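Local structure of archaeal actin homolog (Thermoplasma acidophilum, 2FSJ) at residues R42-A50 with E99-E110. The protein polymerizes into bundles of helical filaments in a nucleoside triphosphate-dependent reaction that works best with ATP. Residues are numbered along the deposited sequence; the frame is centred on the assembly and turned at random.
Sequences RIIFPSRWA and EAFPLIAAALWE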
loop_
_atom_site.group_PDB
_atom_site.type_symbol
_atom_site.label_atom_id
_atom_site.label_comp_id
_atom_site.label_asym_id
_atom_site.label_seq_id
_atom_site.Cartn_x
_atom_site.Cartn_y
_atom_site.Cartn_z
ATOM N N ARG A 42 -13.215 5.439 5.412
ATOM C CA ARG A 42 -12.093 4.725 4.844
ATOM C C ARG A 42 -12.514 3.285 4.528
ATOM O O ARG A 42 -13.333 2.693 5.260
ATOM C CB ARG A 42 -10.935 4.683 5.822
ATOM C CG ARG A 42 -10.391 6.022 6.254
ATOM C CD ARG A 42 -9.294 5.858 7.210
ATOM N NE ARG A 42 -8.923 7.119 7.819
ATOM C CZ ARG A 42 -7.908 7.296 8.668
ATOM N NH1 ARG A 42 -7.107 6.322 8.966
ATOM N NH2 ARG A 42 -7.687 8.510 9.192
ATOM N N ILE A 43 -11.896 2.713 3.482
ATOM C CA ILE A 43 -12.049 1.315 3.099
ATOM C C ILE A 43 -10.643 0.722 2.886
ATOM O O ILE A 43 -9.754 1.375 2.311
ATOM C CB ILE A 43 -12.863 1.235 1.780
ATOM C CG1 ILE A 43 -14.306 1.751 1.965
ATOM C CG2 ILE A 43 -12.901 -0.169 1.195
ATOM C CD1 ILE A 43 -14.655 2.763 0.938
ATOM N N ILE A 44 -10.438 -0.494 3.332
ATOM C CA ILE A 44 -9.243 -1.234 2.998
ATOM C C ILE A 44 -9.592 -2.695 2.756
ATOM O O ILE A 44 -10.318 -3.274 3.527
ATOM C CB ILE A 44 -8.144 -1.085 4.103
ATOM C CG1 ILE A 44 -6.872 -1.793 3.703
ATOM C CG2 ILE A 44 -8.657 -1.615 5.531
ATOM C CD1 ILE A 44 -5.687 -1.512 4.641
ATOM N N PHE A 45 -9.025 -3.295 1.719
ATOM C CA PHE A 45 -9.214 -4.706 1.483
ATOM C C PHE A 45 -7.996 -5.248 0.769
ATOM O O PHE A 45 -7.307 -4.502 0.093
ATOM C CB PHE A 45 -10.503 -5.007 0.665
ATOM C CG PHE A 45 -10.589 -4.252 -0.685
ATOM C CD1 PHE A 45 -9.984 -4.709 -1.799
ATOM C CD2 PHE A 45 -11.349 -3.106 -0.771
ATOM C CE1 PHE A 45 -10.098 -4.051 -3.006
ATOM C CE2 PHE A 45 -11.425 -2.396 -1.943
ATOM C CZ PHE A 45 -10.795 -2.872 -3.068
ATOM N N PRO A 46 -7.719 -6.547 0.909
ATOM C CA PRO A 46 -6.573 -7.157 0.243
ATOM C C PRO A 46 -6.551 -6.972 -1.273
ATOM O O PRO A 46 -7.604 -7.107 -1.922
ATOM C CB PRO A 46 -6.668 -8.666 0.638
ATOM C CG PRO A 46 -7.517 -8.700 1.887
ATOM C CD PRO A 46 -8.461 -7.514 1.736
ATOM N N SER A 47 -5.374 -6.663 -1.822
ATOM C CA SER A 47 -5.174 -6.486 -3.267
ATOM C C SER A 47 -5.113 -7.832 -3.989
ATOM O O SER A 47 -4.104 -8.211 -4.532
ATOM C CB SER A 47 -3.891 -5.678 -3.573
ATOM O OG SER A 47 -4.067 -4.364 -3.152
ATOM N N ARG A 48 -6.242 -8.515 -4.024
ATOM C CA ARG A 48 -6.380 -9.871 -4.556
ATOM C C ARG A 48 -7.692 -9.985 -5.292
ATOM O O ARG A 48 -8.696 -9.484 -4.804
ATOM C CB ARG A 48 -6.478 -10.869 -3.410
ATOM C CG ARG A 48 -5.399 -10.785 -2.420
ATOM C CD ARG A 48 -5.464 -11.898 -1.348
ATOM N NE ARG A 48 -4.250 -11.836 -0.537
ATOM C CZ ARG A 48 -3.876 -12.749 0.352
ATOM N NH1 ARG A 48 -4.610 -13.838 0.580
ATOM N NH2 ARG A 48 -2.747 -12.556 1.028
ATOM N N TRP A 49 -7.689 -10.655 -6.438
ATOM C CA TRP A 49 -8.942 -10.971 -7.130
ATOM C C TRP A 49 -8.815 -12.281 -7.870
ATOM O O TRP A 49 -7.675 -12.761 -8.135
ATOM C CB TRP A 49 -9.405 -9.852 -8.056
ATOM C CG TRP A 49 -8.461 -9.439 -9.137
ATOM C CD1 TRP A 49 -7.445 -8.525 -9.037
ATOM C CD2 TRP A 49 -8.485 -9.865 -10.504
ATOM N NE1 TRP A 49 -6.832 -8.371 -10.258
ATOM C CE2 TRP A 49 -7.456 -9.182 -11.176
ATOM C CE3 TRP A 49 -9.283 -10.769 -11.235
ATOM C CZ2 TRP A 49 -7.184 -9.376 -12.543
ATOM C CZ3 TRP A 49 -9.027 -10.957 -12.574
ATOM C CH2 TRP A 49 -7.986 -10.260 -13.233
ATOM N N ALA A 50 -9.967 -12.873 -8.172
ATOM C CA ALA A 50 -10.010 -14.159 -8.883
ATOM C C ALA A 50 -11.212 -14.186 -9.803
ATOM O O ALA A 50 -12.298 -13.769 -9.421
ATOM C CB ALA A 50 -10.100 -15.274 -7.911
ATOM N N GLU A 99 -3.613 -6.016 -13.679
ATOM C CA GLU A 99 -3.841 -6.550 -12.346
ATOM C C GLU A 99 -4.561 -5.575 -11.418
ATOM O O GLU A 99 -5.340 -5.990 -10.579
ATOM C CB GLU A 99 -2.527 -6.982 -11.731
ATOM C CG GLU A 99 -1.850 -8.143 -12.419
ATOM C CD GLU A 99 -0.878 -7.735 -13.530
ATOM O OE1 GLU A 99 -0.818 -6.553 -13.947
ATOM O OE2 GLU A 99 -0.161 -8.637 -14.013
ATOM N N ALA A 100 -4.338 -4.287 -11.608
ATOM C CA ALA A 100 -4.958 -3.231 -10.831
ATOM C C ALA A 100 -6.409 -2.934 -11.200
ATOM O O ALA A 100 -7.188 -2.542 -10.319
ATOM C CB ALA A 100 -4.116 -1.908 -10.951
ATOM N N PHE A 101 -6.788 -3.106 -12.460
ATOM C CA PHE A 101 -8.096 -2.638 -12.890
ATOM C C PHE A 101 -9.276 -3.213 -12.087
ATOM O O PHE A 101 -10.113 -2.442 -11.640
ATOM C CB PHE A 101 -8.327 -2.764 -14.424
ATOM C CG PHE A 101 -9.541 -2.021 -14.882
ATOM C CD1 PHE A 101 -9.730 -0.714 -14.518
ATOM C CD2 PHE A 101 -10.562 -2.666 -15.585
ATOM C CE1 PHE A 101 -10.872 -0.040 -14.860
ATOM C CE2 PHE A 101 -11.728 -1.978 -15.960
ATOM C CZ PHE A 101 -11.884 -0.685 -15.593
ATOM N N PRO A 102 -9.376 -4.529 -11.889
ATOM C CA PRO A 102 -10.490 -5.037 -11.058
ATOM C C PRO A 102 -10.491 -4.455 -9.637
ATOM O O PRO A 102 -11.544 -4.305 -9.029
ATOM C CB PRO A 102 -10.294 -6.540 -11.077
ATOM C CG PRO A 102 -9.594 -6.797 -12.371
ATOM C CD PRO A 102 -8.552 -5.634 -12.460
ATOM N N LEU A 103 -9.302 -4.138 -9.094
ATOM C CA LEU A 103 -9.201 -3.584 -7.745
ATOM C C LEU A 103 -9.696 -2.141 -7.689
ATOM O O LEU A 103 -10.308 -1.710 -6.694
ATOM C CB LEU A 103 -7.745 -3.667 -7.233
ATOM C CG LEU A 103 -7.182 -5.103 -7.143
ATOM C CD1 LEU A 103 -5.720 -5.055 -6.761
ATOM C CD2 LEU A 103 -7.972 -5.989 -6.180
ATOM N N ILE A 104 -9.421 -1.383 -8.755
ATOM C CA ILE A 104 -9.953 -0.029 -8.902
ATOM C C ILE A 104 -11.477 -0.069 -9.002
ATOM O O ILE A 104 -12.200 0.679 -8.294
ATOM C CB ILE A 104 -9.320 0.658 -10.132
ATOM C CG1 ILE A 104 -7.836 0.932 -9.877
ATOM C CG2 ILE A 104 -10.012 1.976 -10.384
ATOM C CD1 ILE A 104 -6.962 1.056 -11.117
ATOM N N ALA A 105 -11.979 -1.008 -9.796
ATOM C CA ALA A 105 -13.445 -1.171 -9.910
ATOM C C ALA A 105 -14.045 -1.530 -8.553
ATOM O O ALA A 105 -15.065 -1.001 -8.189
ATOM C CB ALA A 105 -13.756 -2.216 -10.901
ATOM N N ALA A 106 -13.410 -2.454 -7.851
ATOM C CA ALA A 106 -13.876 -2.887 -6.548
ATOM C C ALA A 106 -13.839 -1.739 -5.533
ATOM O O ALA A 106 -14.769 -1.577 -4.741
ATOM C CB ALA A 106 -13.096 -4.059 -6.075
ATOM N N ALA A 107 -12.783 -0.936 -5.576
ATOM C CA ALA A 107 -12.676 0.259 -4.724
ATOM C C ALA A 107 -13.838 1.215 -4.896
ATOM O O ALA A 107 -14.413 1.685 -3.913
ATOM C CB ALA A 107 -11.366 1.016 -4.976
ATOM N N LEU A 108 -14.158 1.510 -6.146
ATOM C CA LEU A 108 -15.292 2.399 -6.453
ATOM C C LEU A 108 -16.632 1.789 -6.028
ATOM O O LEU A 108 -17.447 2.466 -5.415
ATOM C CB LEU A 108 -15.266 2.796 -7.919
ATOM C CG LEU A 108 -13.958 3.423 -8.401
ATOM C CD1 LEU A 108 -14.020 3.780 -9.895
ATOM C CD2 LEU A 108 -13.679 4.669 -7.600
ATOM N N TRP A 109 -16.823 0.501 -6.289
ATOM C CA TRP A 109 -17.976 -0.236 -5.790
ATOM C C TRP A 109 -18.108 -0.185 -4.244
ATOM O O TRP A 109 -19.186 0.117 -3.692
ATOM C CB TRP A 109 -17.906 -1.689 -6.248
ATOM C CG TRP A 109 -19.196 -2.395 -5.980
ATOM C CD1 TRP A 109 -19.531 -3.097 -4.861
ATOM C CD2 TRP A 109 -20.361 -2.404 -6.829
ATOM N NE1 TRP A 109 -20.835 -3.536 -4.945
ATOM C CE2 TRP A 109 -21.365 -3.147 -6.152
ATOM C CE3 TRP A 109 -20.646 -1.901 -8.109
ATOM C CZ2 TRP A 109 -22.621 -3.372 -6.698
ATOM C CZ3 TRP A 109 -21.919 -2.144 -8.660
ATOM C CH2 TRP A 109 -22.876 -2.860 -7.954
ATOM N N GLU A 110 -17.022 -0.489 -3.544
ATOM C CA GLU A 110 -17.046 -0.434 -2.089
ATOM C C GLU A 110 -17.293 0.967 -1.510
ATOM O O GLU A 110 -17.887 1.092 -0.428
ATOM C CB GLU A 110 -15.790 -0.996 -1.498
ATOM C CG GLU A 110 -15.643 -2.480 -1.662
ATOM C CD GLU A 110 -16.395 -3.325 -0.644
ATOM O OE1 GLU A 110 -16.876 -2.802 0.406
ATOM O OE2 GLU A 110 -16.501 -4.543 -0.905
#
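Pro102 CG points onto one face of the Trp49 indole in a CH-pi contact, 3.6 Å from the centroid of the six-membered ring and 3.4 Å from CE2. From the ring edge, Trp49 NE1 donates to a lone pair of Glu99 O (2.8 Å, N-H...O angle 149°), which, with Pro102 against the face, would hold the indole's rotation. A leucine in place of Trp49 would probably leave Glu99 O without this donor and take from Pro102 CG the face it packs against. Next along the helix, Leu103 reaches into the turn after strand 42-46, CD1 against Ser47 CB at 3.7 Å. Here the helix packs on the sheet of the actin-like N-terminal domain, the N-to-C directions of 101-110 and 42-46 lying 143° apart; Ser47 OG hydrogen-bonds Gly29 O and Thr33 OG1, Thr33 being an ATP-binding residue. Phe45 fills the buried middle: CG stands between the backbone N and the carbonyl carbon (chi1 55°), which turns the ring to the helix, CZ 3.8 Å from Leu103 O at the ring edge and 4.0 Å from Ala106 CB. Packing is looser at the far end, where Ile43 CG2 comes no nearer than 4.0 Å to Glu110 CB and Glu110 OE2 is hydrogen-bonded to Tyr77 OH.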